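Local coordinates for glycoside hydrolase family protein (Novosphingobium sp. PP1Y, PDB 6Q2F) that probably hydrolyses alpha-L-rhamnosides, removing terminal rhamnose from glycosides as an alpha-L-rhamnosidase, at residues Glu772-Asp777 / Ala787-Ile792; Thr818-Ala823 / Gln873-Ala878. All coordinates share one frame; numbering follows the deposited sequence.

Contact 1: residues Glu772-Asp777 / Ala787-Ile792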
ATOM      1  N   GLU A 772      -9.871 -21.473   4.728  1.00 29.69           N
ATOM      2  CA  GLU A 772     -10.181 -21.445   6.153  1.00 30.26           C
ATOM      3  C   GLU A 772     -11.470 -20.722   6.508  1.00 33.97           C
ATOM      4  O   GLU A 772     -12.035 -21.003   7.569  1.00 40.37           O
ATOM      5  CB  GLU A 772      -9.043 -20.774   6.938  1.00 31.13           C
ATOM      6  CG  GLU A 772      -7.664 -21.395   6.726  1.00 49.27           C
ATOM      7  CD  GLU A 772      -7.496 -22.718   7.455  1.00 72.45           C
ATOM      8  OE1 GLU A 772      -8.310 -23.009   8.362  1.00 82.01           O
ATOM      9  OE2 GLU A 772      -6.547 -23.463   7.125  1.00 80.21           O
ATOM     10  N   LEU A 773     -11.936 -19.788   5.680  1.00 24.95           N
ATOM     11  CA  LEU A 773     -13.080 -18.953   6.029  1.00 25.43           C
ATOM     12  C   LEU A 773     -14.371 -19.390   5.347  1.00 29.89           C
ATOM     13  O   LEU A 773     -15.430 -19.404   5.978  1.00 36.25           O
ATOM     14  CB  LEU A 773     -12.815 -17.487   5.657  1.00 28.36           C
ATOM     15  CG  LEU A 773     -11.658 -16.780   6.377  1.00 31.52           C
ATOM     16  CD1 LEU A 773     -11.561 -15.324   5.954  1.00 25.39           C
ATOM     17  CD2 LEU A 773     -11.796 -16.921   7.905  1.00 27.69           C
ATOM     18  N   LEU A 774     -14.292 -19.730   4.061  1.00 25.39           N
ATOM     19  CA  LEU A 774     -15.474 -19.891   3.237  1.00 29.54           C
ATOM     20  C   LEU A 774     -16.117 -21.242   3.499  1.00 30.93           C
ATOM     21  O   LEU A 774     -15.437 -22.269   3.542  1.00 28.01           O
ATOM     22  CB  LEU A 774     -15.108 -19.767   1.761  1.00 32.69           C
ATOM     23  CG  LEU A 774     -14.585 -18.414   1.314  1.00 30.38           C
ATOM     24  CD1 LEU A 774     -14.483 -18.392  -0.193  1.00 31.82           C
ATOM     25  CD2 LEU A 774     -15.539 -17.343   1.805  1.00 30.16           C
ATOM     26  N   ALA A 775     -17.435 -21.227   3.672  1.00 29.84           N
ATOM     27  CA  ALA A 775     -18.222 -22.428   3.862  1.00 26.23           C
ATOM     28  C   ALA A 775     -19.456 -22.351   2.980  1.00 29.58           C
ATOM     29  O   ALA A 775     -19.861 -21.270   2.548  1.00 31.05           O
ATOM     30  CB  ALA A 775     -18.626 -22.610   5.324  1.00 25.84           C
ATOM     31  N   ASN A 776     -20.052 -23.516   2.717  1.00 30.29           N
ATOM     32  CA  ASN A 776     -21.267 -23.564   1.912  1.00 32.94           C
ATOM     33  C   ASN A 776     -22.461 -23.050   2.708  1.00 30.36           C
ATOM     34  O   ASN A 776     -22.622 -23.358   3.889  1.00 30.12           O
ATOM     35  CB  ASN A 776     -21.557 -24.995   1.448  1.00 29.84           C
ATOM     36  CG  ASN A 776     -20.459 -25.568   0.562  1.00 35.28           C
ATOM     37  OD1 ASN A 776     -19.740 -26.475   0.961  1.00 37.03           O
ATOM     38  ND2 ASN A 776     -20.361 -25.062  -0.665  1.00 27.97           N
ATOM     39  N   ASP A 777     -23.312 -22.266   2.056  1.00 29.22           N
ATOM     40  CA  ASP A 777     -24.645 -21.973   2.589  1.00 31.62           C
ATOM     41  C   ASP A 777     -25.568 -22.017   1.376  1.00 32.14           C
ATOM     42  O   ASP A 777     -25.742 -21.014   0.664  1.00 33.55           O
ATOM     43  CB  ASP A 777     -24.705 -20.635   3.322  1.00 29.67           C
ATOM     44  CG  ASP A 777     -26.090 -20.349   3.907  1.00 34.07           C
ATOM     45  OD1 ASP A 777     -26.650 -21.262   4.556  1.00 34.46           O
ATOM     46  OD2 ASP A 777     -26.617 -19.226   3.722  1.00 34.95           O
ATOM     47  N   ALA A 787     -19.735 -11.973   5.468  1.00 23.36           N
ATOM     48  CA  ALA A 787     -19.463 -11.886   4.047  1.00 23.20           C
ATOM     49  C   ALA A 787     -20.083 -13.092   3.357  1.00 28.13           C
ATOM     50  O   ALA A 787     -20.045 -14.211   3.879  1.00 24.17           O
ATOM     51  CB  ALA A 787     -17.957 -11.832   3.796  1.00 23.51           C
ATOM     52  N   ARG A 788     -20.690 -12.853   2.198  1.00 28.15           N
ATOM     53  CA  ARG A 788     -21.520 -13.857   1.544  1.00 26.20           C
ATOM     54  C   ARG A 788     -21.418 -13.645   0.045  1.00 29.92           C
ATOM     55  O   ARG A 788     -21.752 -12.567  -0.452  1.00 29.87           O
ATOM     56  CB  ARG A 788     -22.979 -13.750   2.002  1.00 26.59           C
ATOM     57  CG  ARG A 788     -23.975 -14.501   1.113  1.00 31.49           C
ATOM     58  CD  ARG A 788     -25.412 -14.304   1.594  1.00 31.11           C
ATOM     59  NE  ARG A 788     -25.594 -14.801   2.949  1.00 28.28           N
ATOM     60  CZ  ARG A 788     -25.883 -16.067   3.236  1.00 35.79           C
ATOM     61  NH1 ARG A 788     -26.021 -16.963   2.257  1.00 30.35           N
ATOM     62  NH2 ARG A 788     -26.026 -16.441   4.499  1.00 33.12           N
ATOM     63  N   TYR A 789     -20.993 -14.671  -0.682  1.00 26.11           N
ATOM     64  CA  TYR A 789     -20.730 -14.542  -2.104  1.00 27.74           C
ATOM     65  C   TYR A 789     -21.527 -15.570  -2.900  1.00 28.80           C
ATOM     66  O   TYR A 789     -21.711 -16.718  -2.463  1.00 29.90           O
ATOM     67  CB  TYR A 789     -19.245 -14.732  -2.387  1.00 32.43           C
ATOM     68  CG  TYR A 789     -18.366 -13.908  -1.477  1.00 29.01           C
ATOM     69  CD1 TYR A 789     -18.085 -12.586  -1.785  1.00 20.24           C
ATOM     70  CD2 TYR A 789     -17.827 -14.445  -0.312  1.00 31.84           C
ATOM     71  CE1 TYR A 789     -17.275 -11.808  -0.962  1.00 29.45           C
ATOM     72  CE2 TYR A 789     -16.991 -13.678   0.519  1.00 26.41           C
ATOM     73  CZ  TYR A 789     -16.738 -12.362   0.183  1.00 30.76           C
ATOM     74  OH  TYR A 789     -15.953 -11.585   0.992  1.00 29.91           O
ATOM     75  N   LYS A 790     -21.941 -15.146  -4.101  1.00 24.88           N
ATOM     76  CA  LYS A 790     -22.574 -16.036  -5.065  1.00 30.97           C
ATOM     77  C   LYS A 790     -21.569 -16.947  -5.749  1.00 30.94           C
ATOM     78  O   LYS A 790     -21.943 -18.037  -6.191  1.00 25.84           O
ATOM     79  CB  LYS A 790     -23.321 -15.236  -6.142  1.00 30.85           C
ATOM     80  CG  LYS A 790     -24.228 -14.157  -5.606  1.00 31.53           C
ATOM     81  CD  LYS A 790     -25.296 -14.706  -4.690  1.00 33.40           C
ATOM     82  CE  LYS A 790     -26.174 -15.741  -5.368  1.00 38.90           C
ATOM     83  NZ  LYS A 790     -27.251 -16.183  -4.426  1.00 46.59           N
ATOM     84  N   THR A 791     -20.310 -16.531  -5.858  1.00 27.36           N
ATOM     85  CA  THR A 791     -19.352 -17.313  -6.627  1.00 28.60           C
ATOM     86  C   THR A 791     -17.929 -16.920  -6.259  1.00 31.68           C
ATOM     87  O   THR A 791     -17.675 -15.826  -5.740  1.00 25.63           O
ATOM     88  CB  THR A 791     -19.556 -17.121  -8.130  1.00 33.43           C
ATOM     89  OG1 THR A 791     -18.687 -18.006  -8.837  1.00 34.82           O
ATOM     90  CG2 THR A 791     -19.201 -15.695  -8.510  1.00 34.80           C
ATOM     91  N   ILE A 792     -17.011 -17.838  -6.532  1.00 26.05           N
ATOM     92  CA  ILE A 792     -15.581 -17.581  -6.537  1.00 32.66           C
ATOM     93  C   ILE A 792     -15.191 -17.349  -7.981  1.00 33.57           C
ATOM     94  O   ILE A 792     -15.623 -18.091  -8.868  1.00 37.93           O
ATOM     95  CB  ILE A 792     -14.791 -18.769  -5.950  1.00 35.21           C
ATOM     96  CG1 ILE A 792     -14.977 -18.853  -4.436  1.00 34.57           C
ATOM     97  CG2 ILE A 792     -13.310 -18.660  -6.304  1.00 27.87           C
ATOM     98  CD1 ILE A 792     -14.472 -20.158  -3.826  1.00 35.54           C
TER
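L774 and D777 face R788, Y789 and I792 where the chain leaves helix 767-773 and enters strand 775-777; 774-777 runs at 114° to 788-792, and the closest CA atoms, those of L774 and R788, are 8.7 Å apart. That separation is too wide for backbone pairing, so side chains make the contact. Strands 775-777 and 780-782, neighbours in sequence, pair antiparallel as a beta-hairpin, and 780-782, lying between the two, pairs antiparallel with 788-794 in the mixed sheet. L774 divides its two methyls between two partners. CD1 meets I792 CD1 at 4.0 Å, while CD2 lies 4.1 Å from Y789 CE2, the leucine side chain crossing the tyrosine at about a right angle and meeting the ring obliquely. A branched leucine suits this place because it fills two directions at once, and CG lying anti to the carbonyl carbon (chi1 -64°) sends the fork toward the strand. Y789 turns its hydroxyl to D763, which satisfies its polar end while the ring packs among apolar groups. At the outer end D777 and R788 form a salt bridge. Both terminal nitrogens hold one oxygen: D777 OD2 lies 2.8 Å from R788 NH1 and 3.0 Å from R788 NH2, within the guanidinium plane. NH1 uses the anti lone pair of OD2, whereas NH2 meets the oxygen from above the carboxylate, whose plane is turned 67° from the guanidinium. Extended to CD and then bent at chi3, the long arginine brings its guanidinium edge to OD2 of the short aspartate. R788 NH1 also forms a salt bridge with D780, and the positive charge would be expected to stabilise both carboxylates in their ionised form. Apolar packing thus fills the buried end, and a forked ionic grip closes the partly exposed one.

Contact 2: residues Thr818-Ala823 / Gln873-Ala878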
ATOM      1  N   THR A 818     -20.596 -22.229  -6.528  1.00 30.11           N
ATOM      2  CA  THR A 818     -20.301 -21.949  -7.926  1.00 33.54           C
ATOM      3  C   THR A 818     -18.912 -21.342  -8.057  1.00 35.46           C
ATOM      4  O   THR A 818     -18.544 -20.444  -7.288  1.00 34.07           O
ATOM      5  CB  THR A 818     -21.347 -20.996  -8.515  1.00 38.08           C
ATOM      6  OG1 THR A 818     -22.653 -21.528  -8.262  1.00 40.07           O
ATOM      7  CG2 THR A 818     -21.145 -20.814 -10.010  1.00 40.17           C
ATOM      8  N   VAL A 819     -18.148 -21.832  -9.028  1.00 36.48           N
ATOM      9  CA  VAL A 819     -16.840 -21.287  -9.372  1.00 35.64           C
ATOM     10  C   VAL A 819     -16.887 -20.834 -10.820  1.00 35.81           C
ATOM     11  O   VAL A 819     -17.362 -21.568 -11.694  1.00 36.89           O
ATOM     12  CB  VAL A 819     -15.700 -22.308  -9.178  1.00 29.43           C
ATOM     13  CG1 VAL A 819     -14.430 -21.834  -9.887  1.00 26.60           C
ATOM     14  CG2 VAL A 819     -15.440 -22.539  -7.724  1.00 27.48           C
ATOM     15  N   VAL A 820     -16.422 -19.612 -11.065  1.00 30.36           N
ATOM     16  CA  VAL A 820     -16.285 -19.065 -12.408  1.00 34.85           C
ATOM     17  C   VAL A 820     -14.800 -18.958 -12.709  1.00 33.83           C
ATOM     18  O   VAL A 820     -14.072 -18.226 -12.021  1.00 32.36           O
ATOM     19  CB  VAL A 820     -16.963 -17.695 -12.529  1.00 34.33           C
ATOM     20  CG1 VAL A 820     -16.784 -17.129 -13.947  1.00 30.06           C
ATOM     21  CG2 VAL A 820     -18.416 -17.812 -12.134  1.00 30.70           C
ATOM     22  N   GLY A 821     -14.356 -19.667 -13.730  1.00 30.14           N
ATOM     23  CA  GLY A 821     -12.965 -19.603 -14.121  1.00 30.23           C
ATOM     24  C   GLY A 821     -12.579 -20.794 -14.957  1.00 32.58           C
ATOM     25  O   GLY A 821     -13.264 -21.815 -14.999  1.00 35.70           O
ATOM     26  N   LYS A 822     -11.438 -20.663 -15.617  1.00 41.95           N
ATOM     27  CA  LYS A 822     -10.915 -21.739 -16.434  1.00 42.55           C
ATOM     28  C   LYS A 822      -9.959 -22.602 -15.621  1.00 38.31           C
ATOM     29  O   LYS A 822      -9.393 -22.175 -14.602  1.00 35.89           O
ATOM     30  CB  LYS A 822     -10.237 -21.180 -17.685  1.00 50.62           C
ATOM     31  CG  LYS A 822     -11.265 -20.660 -18.691  1.00 57.52           C
ATOM     32  CD  LYS A 822     -10.651 -19.955 -19.891  1.00 66.24           C
ATOM     33  CE  LYS A 822     -11.751 -19.498 -20.845  1.00 70.09           C
ATOM     34  NZ  LYS A 822     -11.247 -18.596 -21.925  1.00 74.83           N
ATOM     35  N   ALA A 823      -9.814 -23.845 -16.070  1.00 36.79           N
ATOM     36  CA  ALA A 823      -9.033 -24.823 -15.334  1.00 36.76           C
ATOM     37  C   ALA A 823      -7.590 -24.347 -15.168  1.00 35.52           C
ATOM     38  O   ALA A 823      -6.987 -23.849 -16.126  1.00 42.02           O
ATOM     39  CB  ALA A 823      -9.066 -26.172 -16.061  1.00 35.47           C
ATOM     40  N   GLN A 873     -24.969 -13.545 -14.876  1.00 37.23           N
ATOM     41  CA  GLN A 873     -26.221 -13.568 -15.620  1.00 38.74           C
ATOM     42  C   GLN A 873     -26.723 -14.999 -15.785  1.00 42.40           C
ATOM     43  O   GLN A 873     -27.909 -15.282 -15.570  1.00 40.01           O
ATOM     44  CB  GLN A 873     -26.017 -12.887 -16.972  1.00 44.86           C
ATOM     45  CG  GLN A 873     -27.285 -12.563 -17.748  1.00 60.98           C
ATOM     46  CD  GLN A 873     -26.975 -11.681 -18.944  1.00 77.86           C
ATOM     47  OE1 GLN A 873     -27.647 -10.672 -19.185  1.00 83.20           O
ATOM     48  NE2 GLN A 873     -25.928 -12.041 -19.682  1.00 80.94           N
ATOM     49  N   ALA A 874     -25.821 -15.927 -16.124  1.00 36.84           N
ATOM     50  CA  ALA A 874     -26.229 -17.320 -16.292  1.00 38.17           C
ATOM     51  C   ALA A 874     -26.581 -18.001 -14.979  1.00 41.04           C
ATOM     52  O   ALA A 874     -27.110 -19.116 -15.006  1.00 45.26           O
ATOM     53  CB  ALA A 874     -25.132 -18.113 -17.003  1.00 33.67           C
HETATM   54  N   MSE A 875     -26.276 -17.381 -13.849  1.00 33.69           N
HETATM   55  CA  MSE A 875     -26.693 -17.884 -12.544  1.00 35.13           C
HETATM   56  C   MSE A 875     -27.968 -17.211 -12.085  1.00 31.60           C
HETATM   57  O   MSE A 875     -28.430 -17.445 -10.970  1.00 33.96           O
HETATM   58  CB  MSE A 875     -25.614 -17.621 -11.482  1.00 29.82           C
HETATM   59  CG  MSE A 875     -24.333 -18.367 -11.685  1.00 36.41           C
HETATM   60 SE   MSE A 875     -22.952 -17.628 -10.484  1.00 44.42          SE
HETATM   61  CE  MSE A 875     -21.734 -17.270 -11.873  1.00 38.59           C
ATOM     62  N   ASP A 876     -28.498 -16.333 -12.933  1.00 34.31           N
ATOM     63  CA  ASP A 876     -29.707 -15.572 -12.627  1.00 42.65           C
ATOM     64  C   ASP A 876     -29.491 -14.665 -11.416  1.00 42.85           C
ATOM     65  O   ASP A 876     -30.372 -14.505 -10.571  1.00 45.71           O
ATOM     66  CB  ASP A 876     -30.909 -16.506 -12.414  1.00 59.84           C
ATOM     67  CG  ASP A 876     -32.236 -15.766 -12.420  1.00 85.32           C
ATOM     68  OD1 ASP A 876     -32.375 -14.790 -13.194  1.00 94.59           O
ATOM     69  OD2 ASP A 876     -33.144 -16.152 -11.651  1.00 92.66           O
ATOM     70  N   VAL A 877     -28.303 -14.069 -11.323  1.00 40.32           N
ATOM     71  CA  VAL A 877     -27.997 -13.108 -10.270  1.00 39.71           C
ATOM     72  C   VAL A 877     -28.091 -11.714 -10.872  1.00 35.77           C
ATOM     73  O   VAL A 877     -27.252 -11.325 -11.692  1.00 34.36           O
ATOM     74  CB  VAL A 877     -26.619 -13.360  -9.648  1.00 33.65           C
ATOM     75  CG1 VAL A 877     -26.328 -12.312  -8.585  1.00 26.29           C
ATOM     76  CG2 VAL A 877     -26.586 -14.742  -9.025  1.00 34.14           C
ATOM     77  N   ALA A 878     -29.104 -10.957 -10.455  1.00 31.56           N
ATOM     78  CA  ALA A 878     -29.325  -9.624 -10.997  1.00 36.69           C
ATOM     79  C   ALA A 878     -28.208  -8.668 -10.562  1.00 38.10           C
ATOM     80  O   ALA A 878     -27.644  -8.811  -9.478  1.00 43.14           O
ATOM     81  CB  ALA A 878     -30.680  -9.075 -10.540  1.00 29.70           C
TER
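M875, a selenomethionine in this crystal, brings the end of its side chain up to T818 and V820 on one face of strand 818-820. Its selenium lies 3.7 Å from T818 CG2, the two side chains meeting tip to tip. The terminal methyl goes further along the strand: M875 CE is 3.4 Å from V820 CG2, with the side chains crossing obliquely. A long, unbranched residue suits this reach, but chi3 (-125°), where it bends, is not staggered, which with the short carbon pair suggests a tight, slightly strained fit. Threonine and valine suit the strand because both are beta-branched, and T818 presents its methyl rather than its hydroxyl to the selenium. Just after helix 868-874, D876, with positive phi, takes part in a Schellman motif, its N bonding to Q873 O at 2.9 Å. The contact packs this turn against strand 818-820 of the mixed sheet, parallel to both its neighbours, 788-794 and 860-863; M875 also touches R861 and I863 on the latter. Strand 788-794, helix 803-814 and strand 818-820 form a beta-alpha-beta unit, V819 meeting the crossover helix while T818 and V820 face M875 on the other side.

In the fold
Both contacts belong to one mixed sheet, in which strands 788-794 and 818-820 run parallel as neighbours. They join directly where I792 O lies 2.8 Å from V820 N, a probable hydrogen bond, and T791 OG1 probably bonds to T818 O. Their centres are 14 Å apart, and contact 1 closes in sequence before contact 2 opens. Contact 1 runs from a buried apolar core to a partly exposed ionic edge, whereas contact 2 is purely apolar and sets two buried strand residues against a partly exposed selenomethionine. Contact 1 ties strand 775-777 and the loop before it to strand 788-794; contact 2 lays the turn just after helix 868-874 on the sheet's face.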